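Local coordinates for protein TssK C (Escherichia coli, PDB 5M2Y) that serves as a baseplate component of the type VI secretion system, its C-terminal domain probably helping to bind the membrane complex, at residues 41-44 and 45-49. Sequence-based numbering, arbitrary orientation.
Sequences HELQ and TKFPQ
T45 grips the carbonyl oxygen of H41 twice, one turn back in a single amphipathic helix. T45 N donates to H41 O at 3.3 Å as the ordinary helical bond, and OG1 donates to the same oxygen at 2.9 Å, because chi1 of -65° sets the hydroxyl beside the backbone N. The side-chain bond is nearer the carbonyl plane, tilted 19° from it against 35° for the amide. K46 N donates to E42 O at 2.9 Å, and the lysine and glutamate side chains leave the helix in the same direction, neighbours along their length. The lysine is extended to its end, where NZ meets E42 OE2 at 2.8 Å in an i to i+4 salt bridge, on the anti side of the carboxylate. F47 N closes the next turn on L43 O (2.8 Å), while its CB lies 4.1 Å from L43 CD1, which reaches the ring obliquely. P48, having no N-H, breaks the ladder: its CD rests 3.3 Å from Q44 O. Q49 N turns instead to K46 O at 3.0 Å, so the i to i-4 bond is lost at both residues and the helix kinks, a classic effect of proline within a helix. The apolar face formed by L43 and F47 is buried on strand 28-35; F47 also meets I72 of strand 70-75 and the ring of F91 in strand 89-95, and P48 also packs on F91.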
loop_
_atom_site.group_PDB
_atom_site.type_symbol
_atom_site.label_atom_id
_atom_site.label_comp_id
_atom_site.label_asym_id
_atom_site.label_seq_id
_atom_site.Cartn_x
_atom_site.Cartn_y
_atom_site.Cartn_z
ATOM N N HIS A 41 9.594 -4.636 15.424
ATOM C CA HIS A 41 9.683 -6.063 15.083
ATOM C C HIS A 41 8.294 -6.706 14.992
ATOM O O HIS A 41 8.082 -7.615 14.189
ATOM C CB HIS A 41 10.574 -6.825 16.090
ATOM C CG HIS A 41 9.876 -7.227 17.358
ATOM N ND1 HIS A 41 9.715 -6.350 18.409
ATOM C CD2 HIS A 41 9.304 -8.404 17.698
ATOM C CE1 HIS A 41 9.066 -7.014 19.354
ATOM N NE2 HIS A 41 8.793 -8.251 18.967
ATOM N N GLU A 42 7.355 -6.228 15.828
ATOM C CA GLU A 42 5.985 -6.730 15.876
ATOM C C GLU A 42 5.219 -6.248 14.652
ATOM O O GLU A 42 4.460 -7.017 14.067
ATOM C CB GLU A 42 5.316 -6.231 17.140
ATOM C CG GLU A 42 4.378 -7.230 17.753
ATOM C CD GLU A 42 3.696 -6.644 18.979
ATOM O OE1 GLU A 42 4.414 -6.043 19.794
ATOM O OE2 GLU A 42 2.456 -6.726 19.073
ATOM N N LEU A 43 5.436 -4.973 14.258
ATOM C CA LEU A 43 4.803 -4.396 13.074
ATOM C C LEU A 43 5.259 -5.160 11.821
ATOM O O LEU A 43 4.440 -5.495 10.979
ATOM C CB LEU A 43 5.130 -2.899 12.967
ATOM C CG LEU A 43 4.524 -2.131 11.799
ATOM C CD1 LEU A 43 3.063 -1.932 11.989
ATOM C CD2 LEU A 43 5.192 -0.778 11.646
ATOM N N GLN A 44 6.557 -5.489 11.735
ATOM C CA GLN A 44 7.123 -6.223 10.600
ATOM C C GLN A 44 6.463 -7.576 10.420
ATOM O O GLN A 44 6.168 -7.981 9.291
ATOM C CB GLN A 44 8.618 -6.438 10.809
ATOM C CG GLN A 44 9.330 -6.926 9.567
ATOM C CD GLN A 44 10.807 -7.075 9.795
ATOM O OE1 GLN A 44 11.263 -7.623 10.810
ATOM N NE2 GLN A 44 11.578 -6.631 8.796
ATOM N N THR A 45 6.293 -8.274 11.549
ATOM C CA THR A 45 5.705 -9.599 11.660
ATOM C C THR A 45 4.197 -9.619 11.328
ATOM O O THR A 45 3.765 -10.459 10.549
ATOM C CB THR A 45 5.997 -10.119 13.082
ATOM O OG1 THR A 45 7.411 -10.290 13.234
ATOM C CG2 THR A 45 5.264 -11.410 13.418
ATOM N N LYS A 46 3.420 -8.689 11.908
ATOM C CA LYS A 46 1.956 -8.623 11.878
ATOM C C LYS A 46 1.322 -7.785 10.776
ATOM O O LYS A 46 0.255 -8.168 10.299
ATOM C CB LYS A 46 1.454 -8.138 13.238
ATOM C CG LYS A 46 1.773 -9.091 14.381
ATOM C CD LYS A 46 1.107 -8.604 15.648
ATOM C CE LYS A 46 1.419 -9.431 16.867
ATOM N NZ LYS A 46 0.816 -8.806 18.058
ATOM N N PHE A 47 1.950 -6.660 10.377
ATOM C CA PHE A 47 1.408 -5.789 9.321
ATOM C C PHE A 47 1.015 -6.554 8.037
ATOM O O PHE A 47 -0.089 -6.310 7.555
ATOM C CB PHE A 47 2.333 -4.607 9.002
ATOM C CG PHE A 47 1.727 -3.591 8.068
ATOM C CD1 PHE A 47 0.867 -2.606 8.540
ATOM C CD2 PHE A 47 2.014 -3.617 6.716
ATOM C CE1 PHE A 47 0.298 -1.668 7.666
ATOM C CE2 PHE A 47 1.442 -2.682 5.844
ATOM C CZ PHE A 47 0.597 -1.710 6.326
ATOM N N PRO A 48 1.821 -7.510 7.494
ATOM C CA PRO A 48 1.391 -8.223 6.269
ATOM C C PRO A 48 0.084 -9.015 6.402
ATOM O O PRO A 48 -0.562 -9.296 5.397
ATOM C CB PRO A 48 2.569 -9.150 5.975
ATOM C CG PRO A 48 3.744 -8.468 6.612
ATOM C CD PRO A 48 3.189 -7.916 7.877
ATOM N N GLN A 49 -0.291 -9.389 7.637
ATOM C CA GLN A 49 -1.530 -10.120 7.918
ATOM C C GLN A 49 -2.662 -9.225 8.384
ATOM O O GLN A 49 -3.817 -9.578 8.200
ATOM C CB GLN A 49 -1.280 -11.241 8.925
ATOM C CG GLN A 49 -0.489 -12.372 8.299
ATOM C CD GLN A 49 -0.449 -13.613 9.130
ATOM O OE1 GLN A 49 0.193 -13.643 10.170
ATOM N NE2 GLN A 49 -1.108 -14.669 8.664
#